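Local coordinates for putative polysaccharide biosynthesis protein with aminopeptidase-like domain (Clostridium acetobutylicum, PDB 3K9T) that binds one zinc ion per subunit and probably takes part in making modified polysaccharides, with no peptidase activity expected despite its aminopeptidase-like domain, at residues Asp240-Lys243 with Asn244-Met247; Tyr20-Ile23 with Glu24-Pro28; Ser313-Arg316 with Ser317-Phe321; Asp110-Lys113 with Pro114-Thr118. All coordinates share one frame; numbering follows the deposited sequence.

Contact 1: Asp240-Lys243 with Asn244-Met247; sequences DKLK and NIKM
The side-chain amide of N244 is the flat group here, engaged at both polar ends. OD1 takes a weak hydrogen bond from K243 NZ at 3.5 Å, while ND2 donates to a water 3.0 Å away. That water in turn donates to K241 O, so the amide is tied back to the turn it follows. The motif is a pair of overlapping i to i+3 turns that carry the chain from helix 229-237 into strand 245-250 of the central sheet. N244 N bonds to K241 O at 3.2 Å, and I245 N to L242 O at 3.1 Å. Each donor stands well above the plane of its acceptor carbonyl, about 48° and 59° out respectively, as is common in such tight turns. The K243 and N244 side chains run side by side in the same direction. K243 is extended as far as CE and then bends (chi4 56°), which turns NZ toward OD1. On the apolar side L242 CD2 meets I245 CD1 obliquely at 3.9 Å, and W234 of helix 229-237 touches both residues. Backbone hydrogen bonds of N244 and K246 with E181 join the start of the strand to strand 181-187. A second water bridges the turn, donating to L242 O at 2.7 Å and to I245 O at 2.9 Å.

Contact 2: Tyr20-Ile23 with Glu24-Pro28; sequences YNLI and EELFP
Y20 and E24, like L22 and L26, are i, i+4 pairs on the last turns of helix 12-26 in the aminopeptidase-like region. The main-chain bonds are those of an alpha-helix: E24 N donates to Y20 O at 2.8 Å, E25 N to N21 O at 3.0 Å and L26 N to L22 O at 2.9 Å. The next in the series, F27 N to I23 O, is weak, with an N-H...O angle of 118°. Among apolar groups, L22 and L26 lie side by side, CD1 to CD1 3.9 Å, on the face covered by I44 of helix 36-45; I23 packs against A202 of helix 194-211. F27, whose side chain is about 9 Å from that of the zinc ligand H190, reaches C194. Of the charged side chains, E25 forms a salt bridge with K47. E24 extends back to the Y20 ring and meets it obliquely, OE2 nearest CE2 and OH, its carboxylate turned 72° from the ring plane; the bond from Y20 OH to OE2 is doubtful, since the hydroxyl's place is less sure. The other carboxylate oxygen, E24 OE1, takes a long, weak bond (3.4 Å) from a water that donates more closely, at 2.7 Å, to N21 O.

Contact 3: Ser313-Arg316 with Ser317-Phe321; sequences SLMR and SCYGF
M315, a selenomethionine, sets its CG beside the backbone N (chi1 -65°) and bends at its end (chi3 -77°), so that SE and CE reach C318. Y319 meets it with a less usual first torsion, chi1 37°, its CG held between the backbone N and the carbonyl carbon. M315 SE lies 3.7 Å from C318 SG and comes obliquely to the Y319 ring, 3.7 Å from CE2, a Met-aromatic contact. C318 SG sits 3.6 Å above one face of the same ring, offset toward its rim. In the ring plane, at its edge, a water bonds to Y319 OH at 2.7 Å and donates to S313 OG at 2.6 Å, bridging strand and loop; S313 OG is also bonded to V250 O. Past the cysteine, F321 N donates to C318 O at 3.1 Å and closes a type II beta turn with G320 at its third position. At the strand end, the R316 guanidinium group leads away, NH1 forming a salt bridge with D341 and a hydrogen bond with S342 of helix 336-355, while S317 OG bonds to D256. The arrangement belongs to the loop following strand 311-315 beside the zinc site: the Y319 side chain comes within about 6 Å of the metal bound by H190, D196 and H325.

Contact 4: Asp110-Lys113 with Pro114-Thr118; sequences DELK and PYLHT
L112 O and K113 O are the two carbonyls bonded across this turn. Y115 N donates to L112 O at 2.7 Å, and L116 N donates to K113 O at 3.0 Å. Both are i to i+3 bonds, which fits the tightening of helix 109-112 into a 3-10 turn before strand 116-117. P114 has no N-H to offer, and its ring takes the place a donor would fill: CD lies 3.1 Å from E111 O and 3.5 Å from D110 O. E111 O and L112 O also lie in the plane of the Y115 ring, at its CD1 edge, 3.7 Å and 3.6 Å from that carbon. With CG anti to the carbonyl carbon (chi1 -56°), the ring is carried back alongside these two oxygens. Polar side chains find partners beyond the turn. E111 OE2 accepts from T108 N at the start of the helix, as in the acidic half of a capping box; H117 ND1 bonds to F139 O, and T118 OG1 to Q143 OE1. The buried side chains of L112 and L116 cross at about a right angle, with L112 CG 4.0 Å from L116 CD1. This all lies in the insert region, remote from the zinc. The Y115 ring stacks on W137, F146 of helix 143-147 packs on K113 and L116, and strand 116-117 pairs in parallel with strand 139-140.

In the fold
From the N terminus the order is contact 2, contact 4, contact 1, contact 3; they run in series, none nesting or crossing, and each closes only a turn of adjacent residues. Contact 2 lies on the last turns of helix 12-26, which packs on helices 36-45 and 194-211. Contact 4 belongs to the insert, and its nearest atoms stay about 14 Å from contact 3. Contact 1 leads into strand 245-250, and contact 3 leaves strand 311-315, its neighbour in the central mixed sheet; their nearest atoms are about 9 Å apart. Contacts 2 and 3, centres about 19 Å apart, both approach the zinc site, whereas contacts 1 and 4 lie away from it on opposite sides of the chain's centre.

Contact 1: Asp240-Lys243 with Asn244-Met247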
loop_
_atom_site.group_PDB
_atom_site.type_symbol
_atom_site.label_atom_id
_atom_site.label_comp_id
_atom_site.label_asym_id
_atom_site.label_seq_id
_atom_site.Cartn_x
_atom_site.Cartn_y
_atom_site.Cartn_z
ATOM N N ASP A 240 -1.637 -20.659 32.387
ATOM C CA ASP A 240 -2.179 -19.603 33.248
ATOM C C ASP A 240 -1.508 -18.237 33.084
ATOM O O ASP A 240 -2.136 -17.220 33.310
ATOM C CB ASP A 240 -2.053 -20.021 34.723
ATOM C CG ASP A 240 -0.610 -20.395 35.120
ATOM O OD1 ASP A 240 -0.054 -21.327 34.511
ATOM O OD2 ASP A 240 -0.045 -19.781 36.051
ATOM N N LYS A 241 -0.238 -18.227 32.696
ATOM C CA LYS A 241 0.574 -17.004 32.551
ATOM C C LYS A 241 0.519 -16.346 31.176
ATOM O O LYS A 241 0.911 -15.186 31.032
ATOM C CB LYS A 241 2.055 -17.326 32.880
ATOM C CG LYS A 241 2.302 -17.435 34.390
ATOM C CD LYS A 241 3.502 -18.271 34.719
ATOM C CE LYS A 241 3.382 -18.931 36.104
ATOM N NZ LYS A 241 4.277 -18.348 37.170
ATOM N N LEU A 242 0.037 -17.065 30.169
ATOM C CA LEU A 242 0.054 -16.555 28.797
ATOM C C LEU A 242 -0.765 -15.306 28.592
ATOM O O LEU A 242 -0.396 -14.436 27.807
ATOM C CB LEU A 242 -0.423 -17.619 27.811
ATOM C CG LEU A 242 0.312 -18.956 27.844
ATOM C CD1 LEU A 242 -0.066 -19.783 26.610
ATOM C CD2 LEU A 242 1.805 -18.730 27.936
ATOM N N LYS A 243 -1.887 -15.192 29.283
ATOM C CA LYS A 243 -2.722 -13.988 29.139
ATOM C C LYS A 243 -1.982 -12.659 29.454
ATOM O O LYS A 243 -2.384 -11.621 28.995
ATOM C CB LYS A 243 -4.001 -14.124 29.997
ATOM C CG LYS A 243 -3.734 -14.193 31.509
ATOM C CD LYS A 243 -4.994 -14.559 32.295
ATOM C CE LYS A 243 -4.741 -14.560 33.794
ATOM N NZ LYS A 243 -4.199 -13.231 34.238
ATOM N N ASN A 244 -0.922 -12.687 30.245
ATOM C CA ASN A 244 -0.166 -11.484 30.562
ATOM C C ASN A 244 0.978 -11.177 29.616
ATOM O O ASN A 244 1.531 -10.098 29.709
ATOM C CB ASN A 244 0.466 -11.599 31.948
ATOM C CG ASN A 244 -0.559 -11.740 33.066
ATOM O OD1 ASN A 244 -1.653 -11.193 32.996
ATOM N ND2 ASN A 244 -0.178 -12.448 34.125
ATOM N N ILE A 245 1.399 -12.109 28.769
ATOM C CA ILE A 245 2.561 -11.849 27.907
ATOM C C ILE A 245 2.166 -10.935 26.738
ATOM O O ILE A 245 1.488 -11.334 25.796
ATOM C CB ILE A 245 3.203 -13.145 27.438
ATOM C CG1 ILE A 245 3.659 -13.940 28.671
ATOM C CG2 ILE A 245 4.353 -12.841 26.486
ATOM C CD1 ILE A 245 3.886 -15.422 28.392
ATOM N N LYS A 246 2.583 -9.679 26.832
ATOM C CA LYS A 246 2.144 -8.646 25.902
ATOM C C LYS A 246 2.968 -8.762 24.637
ATOM O O LYS A 246 2.472 -8.544 23.572
ATOM C CB LYS A 246 2.317 -7.250 26.533
ATOM C CG LYS A 246 1.266 -6.177 26.139
ATOM C CD LYS A 246 1.864 -4.695 26.072
ATOM C CE LYS A 246 0.986 -3.520 26.635
ATOM N NZ LYS A 246 -0.495 -3.574 26.449
HETATM N N MSE A 247 4.234 -9.117 24.782
HETATM C CA MSE A 247 5.153 -9.200 23.672
HETATM C C MSE A 247 6.397 -10.022 24.057
HETATM O O MSE A 247 6.624 -10.344 25.215
HETATM C CB MSE A 247 5.509 -7.798 23.153
HETATM C CG MSE A 247 6.107 -6.789 24.140
HETATM SE SE MSE A 247 6.162 -5.001 23.348
HETATM C CE MSE A 247 4.875 -3.995 24.398
HETATM O O HOH W 1 2.205 -14.033 33.326
HETATM O O HOH W 2 -1.090 -12.570 25.985
#

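Contact 2: Tyr20-Ile23 with Glu24-Pro28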
loop_
_atom_site.group_PDB
_atom_site.type_symbol
_atom_site.label_atom_id
_atom_site.label_comp_id
_atom_site.label_asym_id
_atom_site.label_seq_id
_atom_site.Cartn_x
_atom_site.Cartn_y
_atom_site.Cartn_z
ATOM N N TYR A 20 31.230 -11.458 25.939
ATOM C CA TYR A 20 32.164 -12.374 25.265
ATOM C C TYR A 20 32.800 -13.392 26.240
ATOM O O TYR A 20 32.873 -14.604 25.955
ATOM C CB TYR A 20 33.289 -11.621 24.531
ATOM C CG TYR A 20 34.292 -12.613 24.013
ATOM C CD1 TYR A 20 34.016 -13.378 22.878
ATOM C CD2 TYR A 20 35.452 -12.881 24.705
ATOM C CE1 TYR A 20 34.892 -14.338 22.429
ATOM C CE2 TYR A 20 36.338 -13.833 24.253
ATOM C CZ TYR A 20 36.061 -14.570 23.113
ATOM O OH TYR A 20 36.957 -15.543 22.664
ATOM N N ASN A 21 33.263 -12.875 27.383
ATOM C CA ASN A 21 33.915 -13.684 28.411
ATOM C C ASN A 21 33.024 -14.799 28.961
ATOM O O ASN A 21 33.531 -15.888 29.263
ATOM C CB ASN A 21 34.399 -12.814 29.545
ATOM C CG ASN A 21 35.549 -11.903 29.148
ATOM O OD1 ASN A 21 36.224 -12.125 28.142
ATOM N ND2 ASN A 21 35.785 -10.855 29.961
ATOM N N LEU A 22 31.720 -14.519 29.087
ATOM C CA LEU A 22 30.729 -15.520 29.468
ATOM C C LEU A 22 30.613 -16.591 28.366
ATOM O O LEU A 22 30.542 -17.797 28.652
ATOM C CB LEU A 22 29.360 -14.860 29.728
ATOM C CG LEU A 22 28.146 -15.754 30.081
ATOM C CD1 LEU A 22 28.536 -16.811 31.126
ATOM C CD2 LEU A 22 26.867 -14.927 30.511
ATOM N N ILE A 23 30.603 -16.155 27.106
ATOM C CA ILE A 23 30.556 -17.076 25.977
ATOM C C ILE A 23 31.786 -17.962 26.058
ATOM O O ILE A 23 31.694 -19.192 25.976
ATOM C CB ILE A 23 30.512 -16.317 24.614
ATOM C CG1 ILE A 23 29.132 -15.628 24.429
ATOM C CG2 ILE A 23 30.948 -17.267 23.407
ATOM C CD1 ILE A 23 29.093 -14.584 23.325
ATOM N N GLU A 24 32.945 -17.348 26.240
ATOM C CA GLU A 24 34.177 -18.132 26.269
ATOM C C GLU A 24 34.139 -19.181 27.395
ATOM O O GLU A 24 34.521 -20.325 27.181
ATOM C CB GLU A 24 35.374 -17.202 26.420
ATOM C CG GLU A 24 36.718 -17.861 26.246
ATOM C CD GLU A 24 37.838 -16.846 26.307
ATOM O OE1 GLU A 24 38.039 -16.321 27.406
ATOM O OE2 GLU A 24 38.479 -16.543 25.277
ATOM N N GLU A 25 33.691 -18.777 28.589
ATOM C CA GLU A 25 33.540 -19.699 29.709
ATOM C C GLU A 25 32.552 -20.839 29.383
ATOM O O GLU A 25 32.778 -21.997 29.734
ATOM C CB GLU A 25 33.071 -18.956 30.972
ATOM C CG GLU A 25 32.925 -19.891 32.187
ATOM C CD GLU A 25 32.719 -19.176 33.525
ATOM O OE1 GLU A 25 32.643 -17.936 33.572
ATOM O OE2 GLU A 25 32.636 -19.881 34.547
ATOM N N LEU A 26 31.458 -20.516 28.716
ATOM C CA LEU A 26 30.475 -21.538 28.396
ATOM C C LEU A 26 30.899 -22.458 27.215
ATOM O O LEU A 26 30.402 -23.591 27.065
ATOM C CB LEU A 26 29.104 -20.869 28.105
ATOM C CG LEU A 26 28.312 -20.230 29.253
ATOM C CD1 LEU A 26 27.066 -19.489 28.755
ATOM C CD2 LEU A 26 27.898 -21.273 30.264
ATOM N N PHE A 27 31.826 -21.989 26.389
ATOM C CA PHE A 27 32.078 -22.626 25.082
ATOM C C PHE A 27 32.374 -24.128 25.121
ATOM O O PHE A 27 31.743 -24.890 24.394
ATOM C CB PHE A 27 33.180 -21.857 24.346
ATOM C CG PHE A 27 33.503 -22.389 22.996
ATOM C CD1 PHE A 27 32.618 -22.231 21.951
ATOM C CD2 PHE A 27 34.688 -23.080 22.778
ATOM C CE1 PHE A 27 32.921 -22.745 20.697
ATOM C CE2 PHE A 27 35.003 -23.567 21.544
ATOM C CZ PHE A 27 34.123 -23.402 20.494
ATOM N N PRO A 28 33.301 -24.568 25.992
ATOM C CA PRO A 28 33.732 -25.956 26.040
ATOM C C PRO A 28 32.719 -26.992 26.488
ATOM O O PRO A 28 32.927 -28.179 26.229
ATOM C CB PRO A 28 34.842 -25.926 27.082
ATOM C CG PRO A 28 35.224 -24.556 27.202
ATOM C CD PRO A 28 33.991 -23.792 27.027
HETATM O O HOH W 3 36.059 -16.219 30.183
#

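Contact 3: Ser313-Arg316 with Ser317-Phe321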
loop_
_atom_site.group_PDB
_atom_site.type_symbol
_atom_site.label_atom_id
_atom_site.label_comp_id
_atom_site.label_asym_id
_atom_site.label_seq_id
_atom_site.Cartn_x
_atom_site.Cartn_y
_atom_site.Cartn_z
ATOM N N SER A 313 12.078 -11.982 16.738
ATOM C CA SER A 313 13.433 -12.464 16.940
ATOM C C SER A 313 14.387 -11.433 16.392
ATOM O O SER A 313 14.346 -11.096 15.211
ATOM C CB SER A 313 13.616 -13.817 16.269
ATOM O OG SER A 313 14.868 -14.420 16.582
ATOM N N LEU A 314 15.208 -10.883 17.280
ATOM C CA LEU A 314 16.165 -9.845 16.919
ATOM C C LEU A 314 17.558 -10.475 16.985
ATOM O O LEU A 314 18.034 -10.893 18.058
ATOM C CB LEU A 314 16.013 -8.620 17.825
ATOM C CG LEU A 314 17.042 -7.518 17.584
ATOM C CD1 LEU A 314 17.007 -7.028 16.140
ATOM C CD2 LEU A 314 16.818 -6.382 18.544
HETATM N N MSE A 315 18.185 -10.537 15.813
HETATM C CA MSE A 315 19.390 -11.285 15.587
HETATM C C MSE A 315 20.421 -10.411 14.926
HETATM O O MSE A 315 20.153 -9.261 14.646
HETATM C CB MSE A 315 19.056 -12.417 14.614
HETATM C CG MSE A 315 18.076 -13.432 15.171
HETATM SE SE MSE A 315 17.570 -14.815 13.950
HETATM C CE MSE A 315 16.399 -13.639 13.004
ATOM N N ARG A 316 21.608 -10.961 14.711
ATOM C CA ARG A 316 22.559 -10.363 13.777
ATOM C C ARG A 316 22.469 -11.253 12.533
ATOM O O ARG A 316 21.410 -11.288 11.928
ATOM C CB ARG A 316 23.979 -10.212 14.354
ATOM C CG ARG A 316 24.056 -9.280 15.551
ATOM C CD ARG A 316 25.463 -8.750 15.831
ATOM N NE ARG A 316 25.668 -7.579 15.009
ATOM C CZ ARG A 316 25.249 -6.356 15.295
ATOM N NH1 ARG A 316 24.649 -6.083 16.449
ATOM N NH2 ARG A 316 25.436 -5.388 14.404
ATOM N N SER A 317 23.525 -11.980 12.161
ATOM C CA SER A 317 23.448 -12.862 11.009
ATOM C C SER A 317 22.613 -14.049 11.446
ATOM O O SER A 317 22.989 -14.872 12.276
ATOM C CB SER A 317 24.820 -13.291 10.466
ATOM O OG SER A 317 25.605 -12.140 10.125
ATOM N N CYS A 318 21.430 -14.093 10.879
ATOM C CA CYS A 318 20.479 -15.118 11.154
ATOM C C CYS A 318 20.999 -16.552 10.853
ATOM O O CYS A 318 21.830 -16.745 9.977
ATOM C CB CYS A 318 19.222 -14.770 10.333
ATOM S SG CYS A 318 17.963 -15.997 10.495
ATOM N N TYR A 319 20.524 -17.539 11.628
ATOM C CA TYR A 319 20.810 -18.970 11.396
ATOM C C TYR A 319 20.653 -19.297 9.894
ATOM O O TYR A 319 19.707 -18.860 9.247
ATOM C CB TYR A 319 19.936 -19.896 12.281
ATOM C CG TYR A 319 18.527 -19.413 12.489
ATOM C CD1 TYR A 319 17.585 -19.474 11.470
ATOM C CD2 TYR A 319 18.128 -18.875 13.709
ATOM C CE1 TYR A 319 16.279 -18.998 11.663
ATOM C CE2 TYR A 319 16.814 -18.421 13.915
ATOM C CZ TYR A 319 15.908 -18.473 12.900
ATOM O OH TYR A 319 14.620 -17.993 13.107
ATOM N N GLY A 320 21.599 -20.066 9.356
ATOM C CA GLY A 320 21.722 -20.249 7.923
ATOM C C GLY A 320 23.003 -19.590 7.444
ATOM O O GLY A 320 23.467 -19.861 6.356
ATOM N N PHE A 321 23.580 -18.713 8.262
ATOM C CA PHE A 321 24.859 -18.081 7.951
ATOM C C PHE A 321 25.978 -19.091 7.629
ATOM O O PHE A 321 25.970 -20.262 8.053
ATOM C CB PHE A 321 25.274 -17.156 9.104
ATOM C CG PHE A 321 25.585 -17.870 10.415
ATOM C CD1 PHE A 321 26.862 -18.375 10.667
ATOM C CD2 PHE A 321 24.623 -17.976 11.409
ATOM C CE1 PHE A 321 27.141 -19.010 11.849
ATOM C CE2 PHE A 321 24.905 -18.606 12.598
ATOM C CZ PHE A 321 26.170 -19.118 12.823
HETATM O O HOH W 4 14.373 -16.790 15.509
#

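Contact 4: Asp110-Lys113 with Pro114-Thr118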
loop_
_atom_site.group_PDB
_atom_site.type_symbol
_atom_site.label_atom_id
_atom_site.label_comp_id
_atom_site.label_asym_id
_atom_site.label_seq_id
_atom_site.Cartn_x
_atom_site.Cartn_y
_atom_site.Cartn_z
ATOM N N ASP A 110 36.151 -49.216 6.489
ATOM C CA ASP A 110 34.942 -49.388 5.681
ATOM C C ASP A 110 33.666 -49.596 6.500
ATOM O O ASP A 110 32.576 -49.222 6.046
ATOM C CB ASP A 110 35.121 -50.539 4.714
ATOM C CG ASP A 110 36.230 -50.286 3.729
ATOM O OD1 ASP A 110 36.290 -49.162 3.178
ATOM O OD2 ASP A 110 37.046 -51.210 3.517
ATOM N N GLU A 111 33.794 -50.185 7.693
ATOM C CA GLU A 111 32.621 -50.403 8.556
ATOM C C GLU A 111 32.332 -49.114 9.337
ATOM O O GLU A 111 31.180 -48.834 9.631
ATOM C CB GLU A 111 32.778 -51.612 9.518
ATOM C CG GLU A 111 33.931 -52.546 9.225
ATOM C CD GLU A 111 33.903 -53.859 10.017
ATOM O OE1 GLU A 111 33.146 -54.785 9.637
ATOM O OE2 GLU A 111 34.689 -53.989 10.986
ATOM N N LEU A 112 33.378 -48.350 9.661
ATOM C CA LEU A 112 33.236 -47.070 10.368
ATOM C C LEU A 112 32.646 -45.963 9.476
ATOM O O LEU A 112 31.760 -45.204 9.916
ATOM C CB LEU A 112 34.592 -46.602 10.924
ATOM C CG LEU A 112 34.674 -45.442 11.934
ATOM C CD1 LEU A 112 33.801 -45.660 13.172
ATOM C CD2 LEU A 112 36.127 -45.230 12.351
ATOM N N LYS A 113 33.120 -45.908 8.223
ATOM C CA LYS A 113 32.777 -44.832 7.263
ATOM C C LYS A 113 31.303 -44.391 7.257
ATOM O O LYS A 113 31.021 -43.193 7.248
ATOM C CB LYS A 113 33.228 -45.182 5.840
ATOM C CG LYS A 113 34.717 -44.923 5.536
ATOM C CD LYS A 113 35.003 -45.097 4.028
ATOM C CE LYS A 113 36.504 -45.063 3.695
ATOM N NZ LYS A 113 36.779 -45.047 2.221
ATOM N N PRO A 114 30.357 -45.341 7.299
ATOM C CA PRO A 114 28.967 -44.891 7.259
ATOM C C PRO A 114 28.542 -44.047 8.468
ATOM O O PRO A 114 27.628 -43.250 8.324
ATOM C CB PRO A 114 28.165 -46.203 7.180
ATOM C CG PRO A 114 29.146 -47.223 6.825
ATOM C CD PRO A 114 30.430 -46.798 7.421
ATOM N N TYR A 115 29.217 -44.205 9.612
ATOM C CA TYR A 115 28.935 -43.398 10.819
ATOM C C TYR A 115 29.788 -42.112 10.937
ATOM O O TYR A 115 29.688 -41.399 11.926
ATOM C CB TYR A 115 29.147 -44.234 12.077
ATOM C CG TYR A 115 28.335 -45.492 12.088
ATOM C CD1 TYR A 115 28.803 -46.651 11.469
ATOM C CD2 TYR A 115 27.085 -45.526 12.719
ATOM C CE1 TYR A 115 28.041 -47.805 11.483
ATOM C CE2 TYR A 115 26.328 -46.666 12.757
ATOM C CZ TYR A 115 26.801 -47.803 12.131
ATOM O OH TYR A 115 26.032 -48.938 12.153
ATOM N N LEU A 116 30.619 -41.835 9.937
ATOM C CA LEU A 116 31.476 -40.652 9.906
ATOM C C LEU A 116 30.795 -39.580 9.061
ATOM O O LEU A 116 30.149 -39.914 8.075
ATOM C CB LEU A 116 32.858 -40.997 9.314
ATOM C CG LEU A 116 33.653 -42.037 10.108
ATOM C CD1 LEU A 116 35.045 -42.333 9.496
ATOM C CD2 LEU A 116 33.754 -41.598 11.567
ATOM N N HIS A 117 30.924 -38.306 9.464
ATOM C CA HIS A 117 30.298 -37.164 8.757
ATOM C C HIS A 117 31.267 -36.012 8.569
ATOM O O HIS A 117 31.885 -35.566 9.528
ATOM C CB HIS A 117 29.041 -36.701 9.504
ATOM C CG HIS A 117 28.082 -37.819 9.759
ATOM N ND1 HIS A 117 28.308 -38.778 10.727
ATOM C CD2 HIS A 117 26.945 -38.184 9.120
ATOM C CE1 HIS A 117 27.338 -39.675 10.687
ATOM N NE2 HIS A 117 26.498 -39.334 9.726
ATOM N N THR A 118 31.380 -35.540 7.330
ATOM C CA THR A 118 32.253 -34.431 6.944
ATOM C C THR A 118 31.477 -33.390 6.121
ATOM O O THR A 118 30.267 -33.537 5.888
ATOM C CB THR A 118 33.455 -34.929 6.097
ATOM O OG1 THR A 118 32.977 -35.565 4.914
ATOM C CG2 THR A 118 34.311 -35.914 6.866
#